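Local atomic coordinates of beta-glucosidase (Chaetomella raphigera, PDB entry 6JXG), a protein that probably hydrolyses terminal, non-reducing beta-D-glucosyl residues to release beta-D-glucose, as a secreted glycoside hydrolase family 3 enzyme of cellulose breakdown. Residues I142-A154 and A290-P302. Residues are numbered along the deposited sequence; the frame is centred on the assembly and turned at random.
Sequences ITGMQDAGVQACA and ASWYFVGQDQGYP
Val295 sets its CG2 against the stem of Gln151, with CG2 3.6 Å from Gln151 CG, and the two side chains cross at about a right angle. Residues 142-154 belong to the TIM-barrel-like N-terminal domain of this family 3 enzyme, where a helix leads into a strand of the sheet. The contact joins the turn between helix 131-147 and strand 151-157 to the end of helix 278-294 and the loop that follows it. Both helices finish in a Schellman motif, at Gly149 and at Gly296. The carbonyl oxygen of Gly149 is the polar centre. Gln297 NE2 donates to Gly149 O over 3.0 Å, in the carbonyl plane and nearly straight at 177°. The same NE2 also bonds Asn104 O, so two carbonyls fix the amide. A water donates to both Gly149 O and Val295 O and so links the two chain turns. Tyr301 CE2 comes within 3.4 Å of Gly149 O. One face of the Tyr301 ring lies on Gln297 CG, while its hydroxyl is bonded to Ile103 O. Gln151 has CG anti to its carbonyl carbon (chi1 -62°) and an extended chain, which carries its amide over to Ser291 and Trp292. Ser291 OG itself bonds Ala195 O. Gln146 ties helix 131-147 to the chain leading into strand 151-157: its NE2 bonds Asn193 O, and its OE1 takes Ala195 N and, on an in-plane lone pair, Ala152 N at 2.9 Å.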
loop_
_atom_site.group_PDB
_atom_site.type_symbol
_atom_site.label_atom_id
_atom_site.label_comp_id
_atom_site.label_asym_id
_atom_site.label_seq_id
_atom_site.Cartn_x
_atom_site.Cartn_y
_atom_site.Cartn_z
ATOM N N ILE A 142 4.614 -4.190 8.586
ATOM C CA ILE A 142 4.830 -3.715 9.930
ATOM C C ILE A 142 5.724 -4.684 10.688
ATOM O O ILE A 142 6.627 -4.264 11.405
ATOM C CB ILE A 142 3.527 -3.529 10.632
ATOM C CG1 ILE A 142 2.882 -2.286 10.030
ATOM C CG2 ILE A 142 3.681 -3.358 12.155
ATOM C CD1 ILE A 142 1.425 -2.212 10.345
ATOM N N THR A 143 5.462 -5.960 10.557
ATOM C CA THR A 143 6.272 -6.946 11.324
ATOM C C THR A 143 7.731 -6.858 10.838
ATOM O O THR A 143 8.664 -6.951 11.643
ATOM C CB THR A 143 5.713 -8.356 11.186
ATOM O OG1 THR A 143 4.358 -8.366 11.653
ATOM C CG2 THR A 143 6.561 -9.278 11.994
ATOM N N GLY A 144 7.939 -6.711 9.550
ATOM C CA GLY A 144 9.255 -6.500 9.007
ATOM C C GLY A 144 9.932 -5.271 9.564
ATOM O O GLY A 144 11.092 -5.297 10.006
ATOM N N MET A 145 9.265 -4.148 9.431
ATOM C CA MET A 145 9.814 -2.880 9.865
ATOM C C MET A 145 10.218 -2.903 11.342
ATOM O O MET A 145 11.351 -2.511 11.718
ATOM C CB MET A 145 8.775 -1.790 9.658
ATOM C CG MET A 145 8.578 -1.379 8.212
ATOM S SD MET A 145 7.191 -0.234 7.938
ATOM C CE MET A 145 7.840 1.323 8.547
ATOM N N GLN A 146 9.289 -3.359 12.158
ATOM C CA GLN A 146 9.495 -3.369 13.603
ATOM C C GLN A 146 10.466 -4.487 14.051
ATOM O O GLN A 146 11.222 -4.292 15.016
ATOM C CB GLN A 146 8.170 -3.384 14.344
ATOM C CG GLN A 146 7.330 -2.162 13.954
ATOM C CD GLN A 146 6.189 -1.817 14.845
ATOM O OE1 GLN A 146 5.637 -0.702 14.747
ATOM N NE2 GLN A 146 5.748 -2.746 15.656
ATOM N N ASP A 147 10.528 -5.579 13.311
ATOM C CA ASP A 147 11.589 -6.556 13.567
ATOM C C ASP A 147 12.982 -5.902 13.356
ATOM O O ASP A 147 13.893 -6.274 14.061
ATOM C CB ASP A 147 11.460 -7.805 12.657
ATOM C CG ASP A 147 10.387 -8.767 13.080
ATOM O OD1 ASP A 147 9.787 -8.631 14.168
ATOM O OD2 ASP A 147 10.166 -9.730 12.283
ATOM N N ALA A 148 13.137 -4.948 12.412
ATOM C CA ALA A 148 14.369 -4.198 12.191
ATOM C C ALA A 148 14.640 -3.179 13.226
ATOM O O ALA A 148 15.690 -2.592 13.204
ATOM C CB ALA A 148 14.356 -3.505 10.810
ATOM N N GLY A 149 13.653 -2.845 14.049
ATOM C CA GLY A 149 13.840 -1.980 15.184
ATOM C C GLY A 149 13.271 -0.555 15.059
ATOM O O GLY A 149 13.435 0.256 16.002
ATOM N N VAL A 150 12.582 -0.250 13.935
ATOM C CA VAL A 150 11.953 1.070 13.798
ATOM C C VAL A 150 10.478 0.917 14.240
ATOM O O VAL A 150 9.902 -0.202 14.225
ATOM C CB VAL A 150 12.018 1.641 12.329
ATOM C CG1 VAL A 150 11.020 0.934 11.426
ATOM C CG2 VAL A 150 11.703 3.111 12.301
ATOM N N GLN A 151 9.879 2.005 14.710
ATOM C CA GLN A 151 8.422 2.052 14.962
ATOM C C GLN A 151 7.714 2.324 13.613
ATOM O O GLN A 151 8.076 3.257 12.890
ATOM C CB GLN A 151 8.083 3.197 15.914
ATOM C CG GLN A 151 8.729 3.055 17.289
ATOM C CD GLN A 151 8.458 4.218 18.242
ATOM O OE1 GLN A 151 9.414 4.882 18.786
ATOM N NE2 GLN A 151 7.199 4.500 18.462
ATOM N N ALA A 152 6.768 1.504 13.238
ATOM C CA ALA A 152 5.972 1.770 12.067
ATOM C C ALA A 152 4.778 2.643 12.466
ATOM O O ALA A 152 4.470 2.837 13.652
ATOM C CB ALA A 152 5.469 0.436 11.456
ATOM N N CYS A 153 4.149 3.229 11.455
ATOM C CA CYS A 153 3.077 4.174 11.605
ATOM C C CYS A 153 2.056 3.863 10.493
ATOM O O CYS A 153 2.184 4.317 9.336
ATOM C CB CYS A 153 3.571 5.616 11.440
ATOM S SG CYS A 153 2.202 6.839 11.748
ATOM N N ALA A 154 1.002 3.177 10.862
ATOM C CA ALA A 154 -0.097 2.964 9.964
ATOM C C ALA A 154 -0.890 4.258 9.716
ATOM O O ALA A 154 -1.453 4.873 10.659
ATOM C CB ALA A 154 -1.028 1.881 10.503
ATOM N N ALA A 290 5.691 3.979 25.683
ATOM C CA ALA A 290 5.458 2.549 25.567
ATOM C C ALA A 290 5.941 2.034 24.181
ATOM O O ALA A 290 6.550 0.979 24.084
ATOM C CB ALA A 290 4.001 2.220 25.767
ATOM N N SER A 291 5.574 2.734 23.130
ATOM C CA SER A 291 5.942 2.340 21.777
ATOM C C SER A 291 7.464 2.359 21.552
ATOM O O SER A 291 8.051 1.463 20.928
ATOM C CB SER A 291 5.236 3.285 20.806
ATOM O OG SER A 291 3.831 2.913 20.701
ATOM N N TRP A 292 8.100 3.372 22.110
ATOM C CA TRP A 292 9.574 3.491 22.168
ATOM C C TRP A 292 10.244 2.283 22.811
ATOM O O TRP A 292 11.151 1.646 22.212
ATOM C CB TRP A 292 9.934 4.799 22.900
ATOM C CG TRP A 292 11.383 5.197 22.922
ATOM C CD1 TRP A 292 12.151 5.482 21.842
ATOM C CD2 TRP A 292 12.208 5.433 24.072
ATOM N NE1 TRP A 292 13.407 5.852 22.240
ATOM C CE2 TRP A 292 13.455 5.852 23.601
ATOM C CE3 TRP A 292 11.979 5.424 25.453
ATOM C CZ2 TRP A 292 14.475 6.163 24.409
ATOM C CZ3 TRP A 292 13.029 5.736 26.271
ATOM C CH2 TRP A 292 14.264 6.107 25.732
ATOM N N TYR A 293 9.770 1.956 24.007
ATOM C CA TYR A 293 10.271 0.786 24.732
ATOM C C TYR A 293 9.866 -0.501 24.045
ATOM O O TYR A 293 10.655 -1.435 24.006
ATOM C CB TYR A 293 9.734 0.741 26.142
ATOM C CG TYR A 293 10.328 1.752 27.082
ATOM C CD1 TYR A 293 11.677 1.703 27.377
ATOM C CD2 TYR A 293 9.564 2.719 27.700
ATOM C CE1 TYR A 293 12.256 2.586 28.226
ATOM C CE2 TYR A 293 10.156 3.629 28.593
ATOM C CZ TYR A 293 11.521 3.520 28.835
ATOM O OH TYR A 293 12.204 4.404 29.662
ATOM N N PHE A 294 8.635 -0.554 23.505
ATOM C CA PHE A 294 8.127 -1.780 22.858
ATOM C C PHE A 294 9.009 -2.303 21.734
ATOM O O PHE A 294 9.318 -3.473 21.701
ATOM C CB PHE A 294 6.680 -1.595 22.339
ATOM C CG PHE A 294 6.108 -2.842 21.740
ATOM C CD1 PHE A 294 6.256 -3.118 20.389
ATOM C CD2 PHE A 294 5.513 -3.767 22.540
ATOM C CE1 PHE A 294 5.788 -4.306 19.819
ATOM C CE2 PHE A 294 4.968 -4.931 21.989
ATOM C CZ PHE A 294 5.138 -5.199 20.593
ATOM N N VAL A 295 9.461 -1.434 20.856
ATOM C CA VAL A 295 10.418 -1.830 19.833
ATOM C C VAL A 295 11.901 -1.771 20.255
ATOM O O VAL A 295 12.733 -2.043 19.418
ATOM C CB VAL A 295 10.208 -1.108 18.475
ATOM C CG1 VAL A 295 8.728 -1.076 18.123
ATOM C CG2 VAL A 295 10.747 0.268 18.462
ATOM N N GLY A 296 12.187 -1.431 21.523
ATOM C CA GLY A 296 13.540 -1.475 22.107
ATOM C C GLY A 296 14.455 -0.331 21.723
ATOM O O GLY A 296 15.688 -0.499 21.707
ATOM N N GLN A 297 13.917 0.841 21.459
ATOM C CA GLN A 297 14.755 1.929 21.013
ATOM C C GLN A 297 15.513 2.684 22.162
ATOM O O GLN A 297 16.295 3.633 21.908
ATOM C CB GLN A 297 13.981 2.950 20.204
ATOM C CG GLN A 297 13.478 2.364 18.890
ATOM C CD GLN A 297 12.757 3.343 18.040
ATOM O OE1 GLN A 297 12.382 4.425 18.465
ATOM N NE2 GLN A 297 12.524 2.944 16.826
ATOM N N ASP A 298 15.233 2.290 23.389
ATOM C CA ASP A 298 15.756 2.977 24.553
ATOM C C ASP A 298 17.172 2.585 24.847
ATOM O O ASP A 298 17.807 3.285 25.660
ATOM C CB ASP A 298 14.898 2.654 25.799
ATOM C CG ASP A 298 14.818 1.231 26.072
ATOM O OD1 ASP A 298 15.138 0.820 27.208
ATOM O OD2 ASP A 298 14.428 0.467 25.167
ATOM N N GLN A 299 17.655 1.492 24.243
ATOM C CA GLN A 299 19.060 1.066 24.386
ATOM C C GLN A 299 19.700 0.978 23.013
ATOM O O GLN A 299 19.227 0.196 22.181
ATOM C CB GLN A 299 19.235 -0.348 25.007
ATOM C CG GLN A 299 18.126 -0.957 25.888
ATOM C CD GLN A 299 17.195 -1.994 25.187
ATOM O OE1 GLN A 299 17.000 -1.976 23.957
ATOM N NE2 GLN A 299 16.597 -2.882 25.990
ATOM N N GLY A 300 20.757 1.744 22.799
ATOM C CA GLY A 300 21.697 1.470 21.721
ATOM C C GLY A 300 21.153 1.819 20.336
ATOM O O GLY A 300 21.613 1.259 19.326
ATOM N N TYR A 301 20.235 2.767 20.268
ATOM C CA TYR A 301 19.781 3.250 18.951
ATOM C C TYR A 301 20.737 4.234 18.316
ATOM O O TYR A 301 21.257 5.164 18.997
ATOM C CB TYR A 301 18.400 3.910 19.098
ATOM C CG TYR A 301 17.490 3.666 17.926
ATOM C CD1 TYR A 301 17.119 4.701 17.112
ATOM C CD2 TYR A 301 16.981 2.411 17.672
ATOM C CE1 TYR A 301 16.274 4.509 16.045
ATOM C CE2 TYR A 301 16.169 2.194 16.567
ATOM C CZ TYR A 301 15.783 3.270 15.794
ATOM O OH TYR A 301 14.983 3.108 14.724
ATOM N N PRO A 302 20.929 4.147 16.993
ATOM C CA PRO A 302 21.731 5.209 16.328
ATOM C C PRO A 302 21.201 6.654 16.439
ATOM O O PRO A 302 20.004 6.870 16.666
ATOM C CB PRO A 302 21.781 4.764 14.879
ATOM C CG PRO A 302 21.613 3.266 14.967
ATOM C CD PRO A 302 20.624 3.037 16.084
HETATM O O HOH W 1 14.940 -0.632 18.170
#